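Local coordinates for conserved hypothetical protein (Pseudomonas aeruginosa PAO1, PDB 1TE5) that probably acts as a class-II glutamine amidotransferase of the Ntn-hydrolase clan, releasing ammonia from glutamine for transfer to an acceptor that is not known, at residues A[7-20]-A[206-220]. Numbering follows the deposited sequence.
Sequences MSANVPTDIVFSFT and DLTVDFHAETTPDDV
Leu207 and Phe19 face each other across an antiparallel pair of strands: the leucine's CD1 sits over the centre of the phenylalanine ring, 4.0 Å from its centroid, a CH-pi contact. With CG anti to the backbone N (chi1 169°), the end of Leu207 swings toward strand 16-19, and the same methyl meets the edge of the Phe17 ring. Further along this buried face, Ile15 and Val209 point the same way and press their CG2 methyls together at 3.4 Å, tighter than normal packing. Phe211 closes the row, its CE2 lying against Ile15 CG1 while Met7 SD comes in at the ring edge, 4.1 Å from CE2.

Beneath these side chains Val16 and Asp210 form one hydrogen-bonded pair, Ser18 and Thr208 the next, and Thr20 N adds a bond to Asp206 O. On the other face Val16 CG2 packs on Asp210 CB, and the Asp210 carboxylate makes a salt bridge with Arg201. Past Phe211 the pairing opens: a water bridges Asp14 O and His212 N, and His212 ND1 makes a weak bond to Asp14 OD2; the other oxygen, OD1, forms a salt bridge with Lys70.

At the far edge Asn10 holds 206-220 by three hydrogen bonds. Its backbone N donates to Val220 O, Val220 N meets OD1 from above the plane of the Asn10 side-chain carbonyl, and ND2 reaches Asp218 O. Nearby, Val11 CG2 touches the Asp219 carboxylate, which ties down the loop by accepting from Thr215 N, Thr216 N and Thr216 OG1.

In this probable Ntn-type amidotransferase domain, the corner at Asn10 and Val11 joins two sheets: strand 4-9 lies beside 220-225 in one, while 12-19 and 207-211, distant in sequence, form the centre of a small four-stranded sheet, flanked by 70-71 and 200-203, with helix 59-66 against Phe19.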
loop_
_atom_site.group_PDB
_atom_site.type_symbol
_atom_site.label_atom_id
_atom_site.label_comp_id
_atom_site.label_asym_id
_atom_site.label_seq_id
_atom_site.Cartn_x
_atom_site.Cartn_y
_atom_site.Cartn_z
ATOM N N MET A 7 16.154 5.573 4.516
ATOM C CA MET A 7 16.482 6.976 4.640
ATOM C C MET A 7 15.629 7.612 5.722
ATOM O O MET A 7 14.419 7.407 5.775
ATOM C CB MET A 7 16.261 7.752 3.340
ATOM C CG MET A 7 16.591 9.243 3.510
ATOM S SD MET A 7 15.769 10.381 2.404
ATOM C CE MET A 7 14.122 10.366 3.043
ATOM N N SER A 8 16.286 8.402 6.561
ATOM C CA SER A 8 15.637 9.138 7.632
ATOM C C SER A 8 16.162 10.557 7.457
ATOM O O SER A 8 17.375 10.758 7.365
ATOM C CB SER A 8 16.056 8.560 8.982
ATOM O OG SER A 8 15.514 9.305 10.049
ATOM N N ALA A 9 15.256 11.514 7.286
ATOM C CA ALA A 9 15.636 12.910 7.102
ATOM C C ALA A 9 14.811 13.809 8.018
ATOM O O ALA A 9 13.793 13.372 8.576
ATOM C CB ALA A 9 15.429 13.315 5.656
ATOM N N ASN A 10 15.251 15.056 8.188
ATOM C CA ASN A 10 14.523 15.998 9.034
ATOM C C ASN A 10 13.671 17.019 8.271
ATOM O O ASN A 10 13.092 17.926 8.869
ATOM C CB ASN A 10 15.440 16.665 10.071
ATOM C CG ASN A 10 16.502 17.550 9.455
ATOM O OD1 ASN A 10 16.533 17.772 8.249
ATOM N ND2 ASN A 10 17.365 18.093 10.303
ATOM N N VAL A 11 13.579 16.816 6.960
ATOM C CA VAL A 11 12.787 17.639 6.055
ATOM C C VAL A 11 12.401 16.704 4.922
ATOM O O VAL A 11 13.086 15.710 4.693
ATOM C CB VAL A 11 13.607 18.798 5.442
ATOM C CG1 VAL A 11 13.792 19.899 6.439
ATOM C CG2 VAL A 11 14.950 18.296 4.938
ATOM N N PRO A 12 11.253 16.941 4.266
ATOM C CA PRO A 12 10.886 16.045 3.158
ATOM C C PRO A 12 11.890 16.209 1.996
ATOM O O PRO A 12 11.923 17.252 1.346
ATOM C CB PRO A 12 9.486 16.540 2.780
ATOM C CG PRO A 12 8.957 17.089 4.084
ATOM C CD PRO A 12 10.143 17.852 4.595
ATOM N N THR A 13 12.700 15.183 1.741
ATOM C CA THR A 13 13.713 15.271 0.683
ATOM C C THR A 13 13.445 14.401 -0.545
ATOM O O THR A 13 12.796 13.354 -0.464
ATOM C CB THR A 13 15.176 15.002 1.199
ATOM O OG1 THR A 13 15.524 13.622 1.048
ATOM C CG2 THR A 13 15.322 15.388 2.659
ATOM N N ASP A 14 13.929 14.881 -1.689
ATOM C CA ASP A 14 13.782 14.187 -2.967
ATOM C C ASP A 14 14.656 12.946 -3.079
ATOM O O ASP A 14 15.798 12.938 -2.613
ATOM C CB ASP A 14 14.134 15.130 -4.117
ATOM C CG ASP A 14 13.127 16.237 -4.291
ATOM O OD1 ASP A 14 11.922 15.929 -4.443
ATOM O OD2 ASP A 14 13.545 17.415 -4.285
ATOM N N ILE A 15 14.105 11.910 -3.708
ATOM C CA ILE A 15 14.802 10.647 -3.945
ATOM C C ILE A 15 14.330 10.112 -5.301
ATOM O O ILE A 15 13.182 9.682 -5.432
ATOM C CB ILE A 15 14.462 9.580 -2.884
ATOM C CG1 ILE A 15 14.697 10.114 -1.484
ATOM C CG2 ILE A 15 15.333 8.358 -3.079
ATOM C CD1 ILE A 15 14.481 9.078 -0.420
ATOM N N VAL A 16 15.183 10.166 -6.318
ATOM C CA VAL A 16 14.779 9.649 -7.616
ATOM C C VAL A 16 15.351 8.258 -7.870
ATOM O O VAL A 16 16.564 8.042 -7.786
ATOM C CB VAL A 16 15.153 10.596 -8.786
ATOM C CG1 VAL A 16 14.663 11.999 -8.521
ATOM C CG2 VAL A 16 16.636 10.592 -9.032
ATOM N N PHE A 17 14.458 7.294 -8.049
ATOM C CA PHE A 17 14.886 5.944 -8.346
ATOM C C PHE A 17 14.843 5.804 -9.847
ATOM O O PHE A 17 13.851 6.170 -10.477
ATOM C CB PHE A 17 13.952 4.909 -7.727
ATOM C CG PHE A 17 14.181 4.691 -6.272
ATOM C CD1 PHE A 17 13.660 5.583 -5.337
ATOM C CD2 PHE A 17 14.915 3.592 -5.826
ATOM C CE1 PHE A 17 13.866 5.386 -3.971
ATOM C CE2 PHE A 17 15.127 3.385 -4.465
ATOM C CZ PHE A 17 14.600 4.285 -3.532
ATOM N N SER A 18 15.933 5.300 -10.408
ATOM C CA SER A 18 16.030 5.072 -11.831
ATOM C C SER A 18 16.458 3.632 -12.016
ATOM O O SER A 18 17.599 3.280 -11.715
ATOM C CB SER A 18 17.064 6.000 -12.481
ATOM O OG SER A 18 16.648 7.358 -12.483
ATOM N N PHE A 19 15.505 2.769 -12.349
ATOM C CA PHE A 19 15.830 1.375 -12.623
ATOM C C PHE A 19 16.338 1.332 -14.063
ATOM O O PHE A 19 15.673 1.843 -14.978
ATOM C CB PHE A 19 14.598 0.482 -12.493
ATOM C CG PHE A 19 14.259 0.132 -11.086
ATOM C CD1 PHE A 19 14.766 -1.028 -10.505
ATOM C CD2 PHE A 19 13.442 0.967 -10.325
ATOM C CE1 PHE A 19 14.463 -1.356 -9.182
ATOM C CE2 PHE A 19 13.130 0.652 -9.000
ATOM C CZ PHE A 19 13.643 -0.513 -8.427
ATOM N N THR A 20 17.562 0.848 -14.253
ATOM C CA THR A 20 18.088 0.741 -15.606
ATOM C C THR A 20 17.196 -0.303 -16.281
ATOM O O THR A 20 16.938 -1.365 -15.702
ATOM C CB THR A 20 19.575 0.249 -15.637
ATOM O OG1 THR A 20 20.440 1.234 -15.054
ATOM C CG2 THR A 20 20.033 -0.006 -17.082
ATOM N N ASP A 206 22.260 -2.017 -11.645
ATOM C CA ASP A 206 21.050 -1.792 -12.473
ATOM C C ASP A 206 20.107 -0.869 -11.740
ATOM O O ASP A 206 18.892 -0.997 -11.936
ATOM C CB ASP A 206 20.314 -3.126 -12.731
ATOM C CG ASP A 206 21.102 -4.065 -13.633
ATOM O OD1 ASP A 206 21.371 -3.673 -14.783
ATOM O OD2 ASP A 206 21.495 -5.149 -13.162
ATOM N N LEU A 207 20.670 0.101 -11.003
ATOM C CA LEU A 207 19.836 1.053 -10.277
ATOM C C LEU A 207 20.609 2.327 -9.966
ATOM O O LEU A 207 21.824 2.297 -9.794
ATOM C CB LEU A 207 19.357 0.430 -8.959
ATOM C CG LEU A 207 18.689 1.377 -7.955
ATOM C CD1 LEU A 207 17.245 1.641 -8.365
ATOM C CD2 LEU A 207 18.749 0.785 -6.555
ATOM N N THR A 208 19.881 3.428 -9.835
ATOM C CA THR A 208 20.467 4.725 -9.522
ATOM C C THR A 208 19.482 5.536 -8.688
ATOM O O THR A 208 18.324 5.690 -9.062
ATOM C CB THR A 208 20.789 5.532 -10.803
ATOM O OG1 THR A 208 22.042 5.101 -11.354
ATOM C CG2 THR A 208 20.851 7.018 -10.511
ATOM N N VAL A 209 19.930 6.020 -7.541
ATOM C CA VAL A 209 19.080 6.838 -6.700
ATOM C C VAL A 209 19.804 8.148 -6.463
ATOM O O VAL A 209 20.866 8.191 -5.852
ATOM C CB VAL A 209 18.690 6.128 -5.381
ATOM C CG1 VAL A 209 19.835 5.296 -4.842
ATOM C CG2 VAL A 209 18.233 7.147 -4.363
ATOM N N ASP A 210 19.256 9.210 -7.032
ATOM C CA ASP A 210 19.855 10.526 -6.925
ATOM C C ASP A 210 19.270 11.361 -5.814
ATOM O O ASP A 210 18.064 11.326 -5.560
ATOM C CB ASP A 210 19.715 11.303 -8.238
ATOM C CG ASP A 210 20.442 10.642 -9.384
ATOM O OD1 ASP A 210 19.768 9.958 -10.187
ATOM O OD2 ASP A 210 21.679 10.805 -9.477
ATOM N N PHE A 211 20.145 12.149 -5.201
ATOM C CA PHE A 211 19.794 13.058 -4.118
ATOM C C PHE A 211 20.193 14.465 -4.553
ATOM O O PHE A 211 21.184 14.648 -5.263
ATOM C CB PHE A 211 20.526 12.664 -2.837
ATOM C CG PHE A 211 20.018 11.389 -2.222
ATOM C CD1 PHE A 211 20.576 10.167 -2.559
ATOM C CD2 PHE A 211 18.978 11.418 -1.297
ATOM C CE1 PHE A 211 20.103 8.988 -1.976
ATOM C CE2 PHE A 211 18.502 10.244 -0.712
ATOM C CZ PHE A 211 19.065 9.027 -1.050
ATOM N N HIS A 212 19.385 15.450 -4.177
ATOM C CA HIS A 212 19.649 16.840 -4.550
ATOM C C HIS A 212 20.421 17.594 -3.476
ATOM O O HIS A 212 20.967 16.991 -2.550
ATOM C CB HIS A 212 18.333 17.572 -4.859
ATOM C CG HIS A 212 17.536 16.949 -5.970
ATOM N ND1 HIS A 212 16.218 17.274 -6.218
ATOM C CD2 HIS A 212 17.872 16.015 -6.894
ATOM C CE1 HIS A 212 15.776 16.568 -7.245
ATOM N NE2 HIS A 212 16.761 15.796 -7.674
ATOM N N ALA A 213 20.522 18.908 -3.663
ATOM C CA ALA A 213 21.204 19.788 -2.716
ATOM C C ALA A 213 20.278 20.025 -1.519
ATOM O O ALA A 213 19.133 19.573 -1.522
ATOM C CB ALA A 213 21.549 21.104 -3.383
ATOM N N GLU A 214 20.758 20.758 -0.519
ATOM C CA GLU A 214 19.964 21.019 0.678
ATOM C C GLU A 214 18.788 21.968 0.473
ATOM O O GLU A 214 18.872 22.938 -0.288
ATOM C CB GLU A 214 20.849 21.526 1.817
ATOM C CG GLU A 214 21.275 22.998 1.712
ATOM C CD GLU A 214 22.441 23.239 0.767
ATOM O OE1 GLU A 214 22.566 24.384 0.268
ATOM O OE2 GLU A 214 23.244 22.303 0.546
ATOM N N THR A 215 17.702 21.680 1.185
ATOM C CA THR A 215 16.460 22.455 1.148
ATOM C C THR A 215 16.602 23.690 2.037
ATOM O O THR A 215 16.170 24.791 1.675
ATOM C CB THR A 215 15.288 21.621 1.703
ATOM O OG1 THR A 215 15.202 20.379 0.993
ATOM C CG2 THR A 215 13.973 22.377 1.579
ATOM N N THR A 216 17.140 23.467 3.236
ATOM C CA THR A 216 17.363 24.514 4.235
ATOM C C THR A 216 18.788 24.351 4.767
ATOM O O THR A 216 19.432 23.317 4.550
ATOM C CB THR A 216 16.396 24.386 5.453
ATOM O OG1 THR A 216 16.900 23.414 6.377
ATOM C CG2 THR A 216 15.014 23.954 5.027
ATOM N N PRO A 217 19.312 25.374 5.453
ATOM C CA PRO A 217 20.672 25.271 5.990
ATOM C C PRO A 217 20.788 24.348 7.205
ATOM O O PRO A 217 21.864 24.225 7.797
ATOM C CB PRO A 217 21.002 26.717 6.346
ATOM C CG PRO A 217 19.674 27.282 6.703
ATOM C CD PRO A 217 18.777 26.732 5.627
ATOM N N ASP A 218 19.681 23.704 7.568
ATOM C CA ASP A 218 19.657 22.798 8.713
ATOM C C ASP A 218 19.289 21.369 8.341
ATOM O O ASP A 218 18.914 20.587 9.205
ATOM C CB ASP A 218 18.681 23.305 9.779
ATOM C CG ASP A 218 18.878 24.769 10.101
ATOM O OD1 ASP A 218 17.972 25.571 9.787
ATOM O OD2 ASP A 218 19.940 25.111 10.660
ATOM N N ASP A 219 19.406 21.027 7.063
ATOM C CA ASP A 219 19.087 19.678 6.614
ATOM C C ASP A 219 20.033 18.602 7.148
ATOM O O ASP A 219 21.243 18.805 7.280
ATOM C CB ASP A 219 19.102 19.604 5.089
ATOM C CG ASP A 219 17.895 20.250 4.456
ATOM O OD1 ASP A 219 17.615 19.925 3.283
ATOM O OD2 ASP A 219 17.221 21.071 5.113
ATOM N N VAL A 220 19.463 17.448 7.452
ATOM C CA VAL A 220 20.226 16.296 7.908
ATOM C C VAL A 220 19.510 15.103 7.282
ATOM O O VAL A 220 18.311 14.903 7.501
ATOM C CB VAL A 220 20.251 16.142 9.466
ATOM C CG1 VAL A 220 21.040 14.885 9.865
ATOM C CG2 VAL A 220 20.860 17.363 10.122
HETATM O O HOH W 1 17.480 15.292 -1.840
#